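Local coordinates for sorbitol dehydrogenase (PDB 5ITG), which probably oxidises D-sorbitol to L-sorbose, passing the hydride to an NADP cofactor bound by a Rossmann-type domain, at residues A149-D154 and T163-V168; A153-P158 and L203-A208; K294-N299 and K336-T341; E387-A392 and D453-L458. All coordinates share one frame; numbering follows the deposited sequence.

Interaction 1 of 4, residues A149-D154 and T163-V168; sequences AAVKAD and TVFGYV
D154 and G166 bring the two backbones nearest, their CA atoms 5.9 Å apart, with A150 and T163 facing each other one helical turn earlier on segment 149-154. Most of the contact is made by two polar side chains, D154 and T163, which cross obliquely. D154 OD2 accepts two hydrogen bonds from T163. T163 N approaches on the syn lone pair of D154 OD2 at 2.9 Å, with an N-H...O angle of 158°. The hydroxyl T163 OG1 reaches D154 OD2 at 2.7 Å from above the carboxylate plane, 46° out of it, so the two donors occupy different directions around one oxygen. The other oxygen, OD1, accepts from S162 N, and the carboxylate thus holds two successive backbone amides.

T163 chi1 of 72° sets OG1 between its own N and carbonyl carbon, where it also accepts from G166 N at 3.0 Å. The hydroxyl donates to D154 OD2 and accepts from G166 N, in the first turn of the helix, two bonds that together fix its rotation. The methyl T163 CG2 turns to the other helix and meets A150 CB at 3.4 Å, tighter than ordinary van der Waals contact. Beside it V151 CG2 touches the F165 ring obliquely at CD2.

T163 is a classical N-cap, whose hydroxyl and amide are both held by D154 of the preceding helix. It starts helix 164-177, which lies in the crossover between the parallel strands 125-128 and 184-187 of the Rossmann domain.

Interaction 2 of 4, residues A153-P158 and L203-A208; sequences ADLKNP and LGYAKA
Y205 reaches from helix 194-209 to the end of helix 149-156, sliding past L155 in the opposite direction. From CB, a chi1 of 176° places CG anti to the backbone N, and the ring extends from there toward segment 153-158. L155 CD1 then lies over one face of the ring: it is 3.8 Å from the centroid and 28° off the normal, a CH-pi contact offset toward the rim. Atom by atom, the closest approaches are Y205 CE2 to L155 CD1 at 3.4 Å and Y205 CZ to the same methyl at 3.5 Å. At the edge of the ring, D154 CB stands 3.4 Å from Y205 OH, while the carboxylate of D154 is turned to T163. Y205 OH finally donates to a water at 2.8 Å, and that water donates to P158 O at 2.9 Å. A phenylalanine here would lack the hydroxyl and would probably leave the water without this donor, breaking the polar link to P158 and opening a small gap beside D154 CB. L155 CD2, the second branch, rests on A208 CB at 3.9 Å. With F165 and V169 also touching the Y205 ring, this is helix-to-helix packing on the flank of the Rossmann domain, joining helices 149-156, 164-177 and 194-209.

Interaction 3 of 4, residues K294-N299 and K336-T341; sequences KIRMLN and KDVIPT
R296 supplies the polar part of the contact, reaching T341 with two nitrogens, end-on. R296 NH1 donates to T341 O at 2.8 Å with an N-H...O angle of 159°, the acceptor in the guanidinium plane. R296 NH2 donates to T341 OG1, also at 2.8 Å and nearly in that plane, though less straight at 138°; its second approach to T341 O is weak. The two side chains cross at about a right angle. NH2 additionally bonds T388 OG1 of helix 377-394, so the buried guanidinium is held from two parts of the fold.

Both segments belong to the mostly helical C-terminal domain of the mannitol dehydrogenase family, where long helix 288-312, here widened into a pi-type turn, packs against the C-terminal part of helix 324-338 and the short 3-10 segment 339-340.

Beside this grip, the methyl V338 CG1 packs on the carbonyl oxygen R296 O at 3.3 Å. The apolar contacts run through M297, a selenomethionine, whose CG lies 3.7 Å from V338 CG1. Bent at chi3 (73°), the M297 chain brings its terminal CE to within 4.0 Å of I339 CG1.

Interaction 4 of 4, residues E387-A392 and D453-L458; sequences ETVRRA and DGWRDL
V389 is the first residue of helical segment 387-392 to meet the facing loop, and it does so through the indole of W455. Its CG1, anti to the backbone N (chi1 173°), stands over the five-membered ring, 3.4 Å from the centroid and 14° off the normal, a CH-pi contact close to the ring normal. CB and CG2 spread over the six-membered ring, with V389 CB 3.6 Å from W455 CE3. Residues I406 and L463, from two other helices, also touch this indole, which is thus packed from several helices at once.

R390 comes next and carries the polar half. Its guanidinium is almost coplanar with the D457 carboxylate, the planes 8° apart, and grips it end-on: NH1 reaches OD1 at 2.7 Å and NH2 reaches OD2 at 2.9 Å, both on syn lone pairs. R390 NH1 also donates to G454 O at 2.9 Å, in the carbonyl plane, so its two protons go to neighbouring acceptors. One face of the guanidinium lies against L458, whose CD1 is 3.9 Å above the plane, over its centre. An alanine here would remove the guanidinium and would probably leave D457 without its charge mate, G454 O without this donor and the L458 side chain less covered.

The type I turn from W455 to L458, closed by L458 N to W455 O, sets D457 and L458 on the arginine. A bidentate arginine-aspartate salt bridge beside a buried tryptophan pins the loop between helices 432-439 and 461-477 onto helix 377-394 of the C-terminal domain.

Overall arrangement
Along the chain, interaction 1 comes first and closes a loop of only eight residues, docking helix 149-156 on the start of helix 164-177. Interaction 2 starts from the same helix, sharing A153 and D154, and closes a longer loop that contains segment 163-168; the two touch where Y205 packs on V151, F165 and G166. In the C-terminal domain, interaction 3 closes a mostly helical loop of 36 residues and interaction 4 one of 60, neither enclosing the other; centres 14 Å apart, they meet through R296 and T388, and where T341 O lies against R391. Each centre of the first pair lies 40 to 42 Å from each of the second, and the pairs belong to different domains, Rossmann and C-terminal.

Interaction 1 of 4, residues A149-D154 and T163-V168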
loop_
_atom_site.group_PDB
_atom_site.type_symbol
_atom_site.label_atom_id
_atom_site.label_comp_id
_atom_site.label_asym_id
_atom_site.label_seq_id
_atom_site.Cartn_x
_atom_site.Cartn_y
_atom_site.Cartn_z
ATOM N N ALA A 149 -15.051 18.919 -11.014
ATOM C CA ALA A 149 -14.736 19.875 -12.075
ATOM C C ALA A 149 -14.021 19.285 -13.283
ATOM O O ALA A 149 -14.468 19.457 -14.422
ATOM C CB ALA A 149 -13.908 21.030 -11.500
ATOM N N ALA A 150 -12.906 18.601 -13.043
ATOM C CA ALA A 150 -12.144 18.010 -14.137
ATOM C C ALA A 150 -12.957 16.961 -14.883
ATOM O O ALA A 150 -12.869 16.852 -16.107
ATOM C CB ALA A 150 -10.856 17.396 -13.605
ATOM N N VAL A 151 -13.747 16.187 -14.147
ATOM C CA VAL A 151 -14.570 15.145 -14.760
ATOM C C VAL A 151 -15.615 15.733 -15.699
ATOM O O VAL A 151 -15.827 15.233 -16.812
ATOM C CB VAL A 151 -15.294 14.301 -13.688
ATOM C CG1 VAL A 151 -16.262 13.332 -14.349
ATOM C CG2 VAL A 151 -14.277 13.543 -12.860
ATOM N N LYS A 152 -16.277 16.795 -15.249
ATOM C CA LYS A 152 -17.298 17.445 -16.060
ATOM C C LYS A 152 -16.673 18.041 -17.313
ATOM O O LYS A 152 -17.252 17.980 -18.397
ATOM C CB LYS A 152 -18.001 18.534 -15.248
ATOM C CG LYS A 152 -18.708 18.010 -14.002
ATOM C CD LYS A 152 -19.335 19.140 -13.187
ATOM C CE LYS A 152 -20.439 19.851 -13.960
ATOM N NZ LYS A 152 -21.516 18.902 -14.369
ATOM N N ALA A 153 -15.483 18.612 -17.171
ATOM C CA ALA A 153 -14.797 19.203 -18.312
ATOM C C ALA A 153 -14.460 18.113 -19.324
ATOM O O ALA A 153 -14.592 18.309 -20.539
ATOM C CB ALA A 153 -13.528 19.913 -17.853
ATOM N N ASP A 154 -14.016 16.963 -18.826
ATOM C CA ASP A 154 -13.680 15.847 -19.702
ATOM C C ASP A 154 -14.930 15.390 -20.436
ATOM O O ASP A 154 -14.881 15.052 -21.622
ATOM C CB ASP A 154 -13.104 14.685 -18.888
ATOM C CG ASP A 154 -11.621 14.836 -18.638
ATOM O OD1 ASP A 154 -11.128 15.985 -18.689
ATOM O OD2 ASP A 154 -10.951 13.812 -18.383
ATOM N N THR A 163 -8.288 13.954 -17.169
ATOM C CA THR A 163 -8.328 13.021 -16.041
ATOM C C THR A 163 -8.007 11.605 -16.499
ATOM O O THR A 163 -8.184 11.264 -17.672
ATOM C CB THR A 163 -9.712 13.003 -15.346
ATOM O OG1 THR A 163 -10.666 12.341 -16.183
ATOM C CG2 THR A 163 -10.188 14.420 -15.058
ATOM N N VAL A 164 -7.532 10.780 -15.570
ATOM C CA VAL A 164 -7.192 9.403 -15.901
ATOM C C VAL A 164 -8.438 8.718 -16.443
ATOM O O VAL A 164 -8.368 7.935 -17.383
ATOM C CB VAL A 164 -6.642 8.635 -14.655
ATOM C CG1 VAL A 164 -7.732 8.457 -13.609
ATOM C CG2 VAL A 164 -6.062 7.296 -15.080
ATOM N N PHE A 165 -9.587 9.037 -15.859
ATOM C CA PHE A 165 -10.853 8.455 -16.297
ATOM C C PHE A 165 -11.099 8.807 -17.762
ATOM O O PHE A 165 -11.435 7.944 -18.577
ATOM C CB PHE A 165 -11.998 9.002 -15.448
ATOM C CG PHE A 165 -11.677 9.077 -13.991
ATOM C CD1 PHE A 165 -11.455 7.918 -13.254
ATOM C CD2 PHE A 165 -11.569 10.304 -13.357
ATOM C CE1 PHE A 165 -11.128 7.983 -11.902
ATOM C CE2 PHE A 165 -11.245 10.381 -12.009
ATOM C CZ PHE A 165 -11.023 9.213 -11.279
ATOM N N GLY A 166 -10.933 10.086 -18.087
ATOM C CA GLY A 166 -11.141 10.539 -19.449
ATOM C C GLY A 166 -10.195 9.894 -20.449
ATOM O O GLY A 166 -10.619 9.487 -21.530
ATOM N N TYR A 167 -8.916 9.805 -20.092
ATOM C CA TYR A 167 -7.909 9.208 -20.968
ATOM C C TYR A 167 -8.178 7.732 -21.229
ATOM O O TYR A 167 -8.166 7.278 -22.373
ATOM C CB TYR A 167 -6.518 9.348 -20.348
ATOM C CG TYR A 167 -5.821 10.662 -20.633
ATOM C CD1 TYR A 167 -5.261 10.919 -21.887
ATOM C CD2 TYR A 167 -5.710 11.643 -19.649
ATOM C CE1 TYR A 167 -4.603 12.125 -22.154
ATOM C CE2 TYR A 167 -5.055 12.855 -19.906
ATOM C CZ TYR A 167 -4.506 13.086 -21.160
ATOM O OH TYR A 167 -3.865 14.276 -21.421
ATOM N N VAL A 168 -8.410 6.988 -20.154
ATOM C CA VAL A 168 -8.652 5.554 -20.250
ATOM C C VAL A 168 -9.919 5.212 -21.020
ATOM O O VAL A 168 -9.888 4.389 -21.932
ATOM C CB VAL A 168 -8.710 4.917 -18.835
ATOM C CG1 VAL A 168 -9.230 3.490 -18.913
ATOM C CG2 VAL A 168 -7.309 4.925 -18.222
#

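Interaction 2 of 4, residues A153-P158 and L203-A208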
loop_
_atom_site.group_PDB
_atom_site.type_symbol
_atom_site.label_atom_id
_atom_site.label_comp_id
_atom_site.label_asym_id
_atom_site.label_seq_id
_atom_site.Cartn_x
_atom_site.Cartn_y
_atom_site.Cartn_z
ATOM N N ALA A 153 -15.483 18.612 -17.171
ATOM C CA ALA A 153 -14.797 19.203 -18.312
ATOM C C ALA A 153 -14.460 18.113 -19.324
ATOM O O ALA A 153 -14.592 18.309 -20.539
ATOM C CB ALA A 153 -13.528 19.913 -17.853
ATOM N N ASP A 154 -14.016 16.963 -18.826
ATOM C CA ASP A 154 -13.680 15.847 -19.702
ATOM C C ASP A 154 -14.930 15.390 -20.436
ATOM O O ASP A 154 -14.881 15.052 -21.622
ATOM C CB ASP A 154 -13.104 14.685 -18.888
ATOM C CG ASP A 154 -11.621 14.836 -18.638
ATOM O OD1 ASP A 154 -11.128 15.985 -18.689
ATOM O OD2 ASP A 154 -10.951 13.812 -18.383
ATOM N N LEU A 155 -16.048 15.378 -19.719
ATOM C CA LEU A 155 -17.318 14.964 -20.296
ATOM C C LEU A 155 -17.742 15.933 -21.408
ATOM O O LEU A 155 -18.427 15.541 -22.352
ATOM C CB LEU A 155 -18.382 14.892 -19.190
ATOM C CG LEU A 155 -18.984 13.523 -18.829
ATOM C CD1 LEU A 155 -17.948 12.423 -18.913
ATOM C CD2 LEU A 155 -19.575 13.585 -17.427
ATOM N N LYS A 156 -17.314 17.190 -21.306
ATOM C CA LYS A 156 -17.647 18.190 -22.320
ATOM C C LYS A 156 -16.797 17.972 -23.571
ATOM O O LYS A 156 -17.310 18.016 -24.689
ATOM C CB LYS A 156 -17.427 19.603 -21.773
ATOM C CG LYS A 156 -17.893 20.718 -22.708
ATOM C CD LYS A 156 -17.906 22.068 -21.993
ATOM C CE LYS A 156 -18.398 23.185 -22.908
ATOM N NZ LYS A 156 -18.486 24.489 -22.189
ATOM N N ASN A 157 -15.500 17.741 -23.384
ATOM C CA ASN A 157 -14.598 17.480 -24.503
ATOM C C ASN A 157 -13.812 16.189 -24.265
ATOM O O ASN A 157 -12.597 16.214 -24.060
ATOM C CB ASN A 157 -13.627 18.648 -24.711
ATOM C CG ASN A 157 -14.314 19.884 -25.260
ATOM O OD1 ASN A 157 -14.892 20.673 -24.512
ATOM N ND2 ASN A 157 -14.271 20.047 -26.582
ATOM N N PRO A 158 -14.503 15.036 -24.318
ATOM C CA PRO A 158 -13.896 13.717 -24.105
ATOM C C PRO A 158 -12.762 13.352 -25.057
ATOM O O PRO A 158 -11.951 12.473 -24.751
ATOM C CB PRO A 158 -15.088 12.766 -24.230
ATOM C CG PRO A 158 -15.964 13.469 -25.229
ATOM C CD PRO A 158 -15.913 14.898 -24.729
ATOM N N LEU A 203 -16.026 2.789 -14.954
ATOM C CA LEU A 203 -17.336 2.498 -15.537
ATOM C C LEU A 203 -18.299 3.619 -15.162
ATOM O O LEU A 203 -19.284 3.864 -15.860
ATOM C CB LEU A 203 -17.893 1.161 -15.033
ATOM C CG LEU A 203 -17.182 -0.124 -15.472
ATOM C CD1 LEU A 203 -17.990 -1.326 -15.006
ATOM C CD2 LEU A 203 -17.030 -0.155 -16.980
ATOM N N GLY A 204 -18.015 4.292 -14.051
ATOM C CA GLY A 204 -18.856 5.394 -13.627
ATOM C C GLY A 204 -18.733 6.519 -14.639
ATOM O O GLY A 204 -19.719 7.174 -14.975
ATOM N N TYR A 205 -17.515 6.743 -15.132
ATOM C CA TYR A 205 -17.275 7.783 -16.122
ATOM C C TYR A 205 -17.807 7.327 -17.473
ATOM O O TYR A 205 -18.456 8.092 -18.190
ATOM C CB TYR A 205 -15.778 8.085 -16.228
ATOM C CG TYR A 205 -15.421 9.100 -17.298
ATOM C CD1 TYR A 205 -15.312 8.724 -18.635
ATOM C CD2 TYR A 205 -15.201 10.438 -16.972
ATOM C CE1 TYR A 205 -14.989 9.656 -19.627
ATOM C CE2 TYR A 205 -14.878 11.382 -17.955
ATOM C CZ TYR A 205 -14.774 10.983 -19.278
ATOM O OH TYR A 205 -14.452 11.900 -20.253
ATOM N N ALA A 206 -17.529 6.072 -17.811
ATOM C CA ALA A 206 -17.977 5.499 -19.072
ATOM C C ALA A 206 -19.494 5.583 -19.221
ATOM O O ALA A 206 -20.001 5.903 -20.298
ATOM C CB ALA A 206 -17.521 4.040 -19.172
ATOM N N LYS A 207 -20.215 5.290 -18.142
ATOM C CA LYS A 207 -21.673 5.331 -18.174
ATOM C C LYS A 207 -22.166 6.736 -18.504
ATOM O O LYS A 207 -23.078 6.910 -19.310
ATOM C CB LYS A 207 -22.253 4.893 -16.831
ATOM C CG LYS A 207 -23.766 4.831 -16.820
ATOM C CD LYS A 207 -24.300 4.496 -15.438
ATOM C CE LYS A 207 -25.807 4.334 -15.475
ATOM N NZ LYS A 207 -26.195 3.291 -16.471
ATOM N N ALA A 208 -21.560 7.735 -17.876
ATOM C CA ALA A 208 -21.945 9.117 -18.119
ATOM C C ALA A 208 -21.612 9.499 -19.554
ATOM O O ALA A 208 -22.350 10.242 -20.190
ATOM C CB ALA A 208 -21.225 10.045 -17.148
HETATM O O HOH W 1 -12.942 11.068 -22.461
#

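Interaction 3 of 4, residues K294-N299 and K336-T341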
loop_
_atom_site.group_PDB
_atom_site.type_symbol
_atom_site.label_atom_id
_atom_site.label_comp_id
_atom_site.label_asym_id
_atom_site.label_seq_id
_atom_site.Cartn_x
_atom_site.Cartn_y
_atom_site.Cartn_z
ATOM N N LYS A 294 -2.805 -10.043 5.464
ATOM C CA LYS A 294 -2.085 -8.789 5.673
ATOM C C LYS A 294 -2.763 -7.946 6.748
ATOM O O LYS A 294 -2.107 -7.415 7.656
ATOM C CB LYS A 294 -2.015 -8.009 4.367
ATOM C CG LYS A 294 -1.107 -6.794 4.424
ATOM C CD LYS A 294 -1.130 -6.062 3.099
ATOM C CE LYS A 294 -0.520 -4.689 3.219
ATOM N NZ LYS A 294 -0.827 -3.865 2.014
ATOM N N ILE A 295 -4.082 -7.829 6.653
ATOM C CA ILE A 295 -4.845 -7.050 7.623
ATOM C C ILE A 295 -4.765 -7.610 9.049
ATOM O O ILE A 295 -4.466 -6.883 10.006
ATOM C CB ILE A 295 -6.338 -6.981 7.211
ATOM C CG1 ILE A 295 -6.493 -6.093 5.972
ATOM C CG2 ILE A 295 -7.192 -6.444 8.362
ATOM C CD1 ILE A 295 -7.879 -6.161 5.369
ATOM N N ARG A 296 -5.006 -8.912 9.185
ATOM C CA ARG A 296 -5.047 -9.522 10.506
ATOM C C ARG A 296 -3.734 -9.948 11.150
ATOM O O ARG A 296 -3.710 -10.262 12.349
ATOM C CB ARG A 296 -6.033 -10.696 10.486
ATOM C CG ARG A 296 -7.468 -10.265 10.122
ATOM C CD ARG A 296 -8.422 -11.450 10.141
ATOM N NE ARG A 296 -8.388 -12.102 11.440
ATOM C CZ ARG A 296 -8.711 -13.378 11.655
ATOM N NH1 ARG A 296 -9.101 -14.160 10.647
ATOM N NH2 ARG A 296 -8.624 -13.878 12.881
HETATM N N MSE A 297 -2.657 -9.970 10.371
HETATM C CA MSE A 297 -1.343 -10.317 10.912
HETATM C C MSE A 297 -0.370 -9.131 10.857
HETATM O O MSE A 297 0.189 -8.761 11.881
HETATM C CB MSE A 297 -0.755 -11.523 10.175
HETATM C CG MSE A 297 -1.468 -12.835 10.507
HETATM SE SE MSE A 297 -0.555 -14.352 9.765
HETATM C CE MSE A 297 0.962 -14.365 10.981
ATOM N N LEU A 298 -0.179 -8.523 9.683
ATOM C CA LEU A 298 0.749 -7.395 9.578
ATOM C C LEU A 298 0.203 -6.124 10.230
ATOM O O LEU A 298 0.831 -5.563 11.133
ATOM C CB LEU A 298 1.104 -7.098 8.113
ATOM C CG LEU A 298 2.077 -5.921 7.909
ATOM C CD1 LEU A 298 3.463 -6.326 8.342
ATOM C CD2 LEU A 298 2.097 -5.494 6.451
ATOM N N ASN A 299 -0.968 -5.675 9.777
ATOM C CA ASN A 299 -1.580 -4.461 10.316
ATOM C C ASN A 299 -1.977 -4.631 11.784
ATOM O O ASN A 299 -1.707 -3.761 12.619
ATOM C CB ASN A 299 -2.805 -4.067 9.471
ATOM C CG ASN A 299 -2.462 -3.856 8.003
ATOM O OD1 ASN A 299 -1.352 -3.433 7.660
ATOM N ND2 ASN A 299 -3.417 -4.132 7.129
ATOM N N LYS A 336 -1.158 -17.751 18.882
ATOM C CA LYS A 336 -2.306 -18.276 19.611
ATOM C C LYS A 336 -3.688 -17.724 19.284
ATOM O O LYS A 336 -4.685 -18.436 19.429
ATOM C CB LYS A 336 -2.056 -18.111 21.109
ATOM C CG LYS A 336 -0.701 -18.631 21.561
ATOM C CD LYS A 336 -0.524 -20.109 21.240
ATOM C CE LYS A 336 0.914 -20.557 21.500
ATOM N NZ LYS A 336 1.165 -21.962 21.040
ATOM N N ASP A 337 -3.760 -16.468 18.855
ATOM C CA ASP A 337 -5.054 -15.854 18.564
ATOM C C ASP A 337 -5.412 -15.681 17.092
ATOM O O ASP A 337 -6.541 -15.963 16.688
ATOM C CB ASP A 337 -5.139 -14.491 19.262
ATOM C CG ASP A 337 -4.824 -14.585 20.743
ATOM O OD1 ASP A 337 -5.494 -15.370 21.442
ATOM O OD2 ASP A 337 -3.903 -13.886 21.209
ATOM N N VAL A 338 -4.459 -15.223 16.289
ATOM C CA VAL A 338 -4.729 -14.980 14.876
ATOM C C VAL A 338 -4.578 -16.190 13.964
ATOM O O VAL A 338 -5.531 -16.580 13.295
ATOM C CB VAL A 338 -3.844 -13.836 14.335
ATOM C CG1 VAL A 338 -4.226 -13.506 12.875
ATOM C CG2 VAL A 338 -4.008 -12.590 15.215
ATOM N N ILE A 339 -3.389 -16.782 13.931
ATOM C CA ILE A 339 -3.147 -17.934 13.067
ATOM C C ILE A 339 -4.192 -19.055 13.179
ATOM O O ILE A 339 -4.624 -19.610 12.159
ATOM C CB ILE A 339 -1.713 -18.510 13.294
ATOM C CG1 ILE A 339 -0.679 -17.561 12.667
ATOM C CG2 ILE A 339 -1.578 -19.891 12.648
ATOM C CD1 ILE A 339 0.774 -17.980 12.881
ATOM N N PRO A 340 -4.624 -19.394 14.403
ATOM C CA PRO A 340 -5.623 -20.469 14.527
ATOM C C PRO A 340 -7.008 -20.093 13.991
ATOM O O PRO A 340 -7.844 -20.963 13.765
ATOM C CB PRO A 340 -5.644 -20.757 16.032
ATOM C CG PRO A 340 -4.254 -20.320 16.483
ATOM C CD PRO A 340 -4.070 -19.041 15.720
ATOM N N THR A 341 -7.248 -18.802 13.780
ATOM C CA THR A 341 -8.551 -18.362 13.277
ATOM C C THR A 341 -8.432 -17.599 11.956
ATOM O O THR A 341 -9.301 -16.803 11.607
ATOM C CB THR A 341 -9.275 -17.476 14.321
ATOM O OG1 THR A 341 -8.584 -16.228 14.465
ATOM C CG2 THR A 341 -9.302 -18.177 15.677
#

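Interaction 4 of 4, residues E387-A392 and D453-L458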
loop_
_atom_site.group_PDB
_atom_site.type_symbol
_atom_site.label_atom_id
_atom_site.label_comp_id
_atom_site.label_asym_id
_atom_site.label_seq_id
_atom_site.Cartn_x
_atom_site.Cartn_y
_atom_site.Cartn_z
ATOM N N GLU A 387 -12.241 -9.243 13.425
ATOM C CA GLU A 387 -12.417 -10.667 13.134
ATOM C C GLU A 387 -11.780 -11.552 14.215
ATOM O O GLU A 387 -12.392 -12.513 14.685
ATOM C CB GLU A 387 -11.833 -11.007 11.761
ATOM C CG GLU A 387 -11.925 -12.492 11.362
ATOM C CD GLU A 387 -13.350 -12.990 11.194
ATOM O OE1 GLU A 387 -14.131 -12.334 10.475
ATOM O OE2 GLU A 387 -13.683 -14.052 11.770
ATOM N N THR A 388 -10.559 -11.218 14.622
ATOM C CA THR A 388 -9.871 -12.002 15.649
ATOM C C THR A 388 -10.639 -12.019 16.973
ATOM O O THR A 388 -10.737 -13.060 17.632
ATOM C CB THR A 388 -8.438 -11.487 15.853
ATOM O OG1 THR A 388 -7.664 -11.826 14.694
ATOM C CG2 THR A 388 -7.794 -12.113 17.093
ATOM N N VAL A 389 -11.201 -10.879 17.354
ATOM C CA VAL A 389 -11.989 -10.808 18.579
ATOM C C VAL A 389 -13.293 -11.603 18.432
ATOM O O VAL A 389 -13.647 -12.390 19.310
ATOM C CB VAL A 389 -12.326 -9.336 18.944
ATOM C CG1 VAL A 389 -13.297 -9.289 20.129
ATOM C CG2 VAL A 389 -11.045 -8.594 19.292
ATOM N N ARG A 390 -14.005 -11.411 17.327
ATOM C CA ARG A 390 -15.258 -12.141 17.124
ATOM C C ARG A 390 -15.036 -13.652 17.200
ATOM O O ARG A 390 -15.802 -14.360 17.845
ATOM C CB ARG A 390 -15.891 -11.806 15.764
ATOM C CG ARG A 390 -16.426 -10.387 15.614
ATOM C CD ARG A 390 -17.291 -10.274 14.348
ATOM N NE ARG A 390 -18.569 -10.964 14.506
ATOM C CZ ARG A 390 -19.650 -10.425 15.070
ATOM N NH1 ARG A 390 -19.618 -9.178 15.518
ATOM N NH2 ARG A 390 -20.756 -11.140 15.213
ATOM N N ARG A 391 -13.995 -14.145 16.536
ATOM C CA ARG A 391 -13.700 -15.579 16.552
ATOM C C ARG A 391 -13.393 -16.109 17.945
ATOM O O ARG A 391 -13.877 -17.175 18.326
ATOM C CB ARG A 391 -12.526 -15.899 15.616
ATOM C CG ARG A 391 -12.892 -15.829 14.155
ATOM C CD ARG A 391 -13.897 -16.914 13.794
ATOM N NE ARG A 391 -13.250 -18.174 13.448
ATOM C CZ ARG A 391 -12.447 -18.330 12.398
ATOM N NH1 ARG A 391 -12.194 -17.297 11.596
ATOM N NH2 ARG A 391 -11.911 -19.516 12.141
ATOM N N ALA A 392 -12.591 -15.366 18.706
ATOM C CA ALA A 392 -12.229 -15.779 20.058
ATOM C C ALA A 392 -13.468 -15.887 20.928
ATOM O O ALA A 392 -13.606 -16.831 21.701
ATOM C CB ALA A 392 -11.254 -14.790 20.674
ATOM N N ASP A 453 -16.898 -1.409 18.483
ATOM C CA ASP A 453 -18.246 -1.670 17.974
ATOM C C ASP A 453 -18.380 -2.904 17.082
ATOM O O ASP A 453 -19.463 -3.483 16.986
ATOM C CB ASP A 453 -18.774 -0.455 17.201
ATOM C CG ASP A 453 -19.165 0.702 18.111
ATOM O OD1 ASP A 453 -19.159 0.523 19.339
ATOM O OD2 ASP A 453 -19.483 1.791 17.587
ATOM N N GLY A 454 -17.290 -3.293 16.426
ATOM C CA GLY A 454 -17.321 -4.438 15.531
ATOM C C GLY A 454 -17.718 -5.769 16.151
ATOM O O GLY A 454 -18.142 -6.684 15.439
ATOM N N TRP A 455 -17.571 -5.893 17.467
ATOM C CA TRP A 455 -17.928 -7.137 18.139
ATOM C C TRP A 455 -18.910 -6.934 19.285
ATOM O O TRP A 455 -19.229 -7.874 20.015
ATOM C CB TRP A 455 -16.671 -7.848 18.650
ATOM C CG TRP A 455 -15.810 -7.037 19.583
ATOM C CD1 TRP A 455 -15.995 -6.852 20.925
ATOM C CD2 TRP A 455 -14.604 -6.349 19.244
ATOM N NE1 TRP A 455 -14.968 -6.093 21.447
ATOM C CE2 TRP A 455 -14.099 -5.772 20.433
ATOM C CE3 TRP A 455 -13.894 -6.165 18.049
ATOM C CZ2 TRP A 455 -12.917 -5.026 20.460
ATOM C CZ3 TRP A 455 -12.713 -5.416 18.077
ATOM C CH2 TRP A 455 -12.240 -4.859 19.281
ATOM N N ARG A 456 -19.419 -5.713 19.405
ATOM C CA ARG A 456 -20.343 -5.364 20.479
ATOM C C ARG A 456 -21.654 -6.160 20.485
ATOM O O ARG A 456 -22.298 -6.276 21.525
ATOM C CB ARG A 456 -20.633 -3.861 20.434
ATOM C CG ARG A 456 -21.047 -3.276 21.773
ATOM C CD ARG A 456 -21.279 -1.776 21.681
ATOM N NE ARG A 456 -20.050 -1.010 21.475
ATOM C CZ ARG A 456 -19.085 -0.868 22.382
ATOM N NH1 ARG A 456 -19.192 -1.446 23.569
ATOM N NH2 ARG A 456 -18.019 -0.129 22.107
ATOM N N ASP A 457 -22.044 -6.719 19.342
ATOM C CA ASP A 457 -23.284 -7.491 19.275
ATOM C C ASP A 457 -23.178 -8.822 20.018
ATOM O O ASP A 457 -24.184 -9.395 20.441
ATOM C CB ASP A 457 -23.691 -7.732 17.816
ATOM C CG ASP A 457 -22.582 -8.355 16.990
ATOM O OD1 ASP A 457 -21.515 -7.722 16.851
ATOM O OD2 ASP A 457 -22.784 -9.475 16.478
ATOM N N LEU A 458 -21.951 -9.307 20.180
ATOM C CA LEU A 458 -21.701 -10.560 20.880
ATOM C C LEU A 458 -21.686 -10.323 22.391
ATOM O O LEU A 458 -21.763 -9.185 22.853
ATOM C CB LEU A 458 -20.349 -11.131 20.447
ATOM C CG LEU A 458 -20.201 -11.400 18.948
ATOM C CD1 LEU A 458 -18.752 -11.732 18.626
ATOM C CD2 LEU A 458 -21.129 -12.539 18.543
#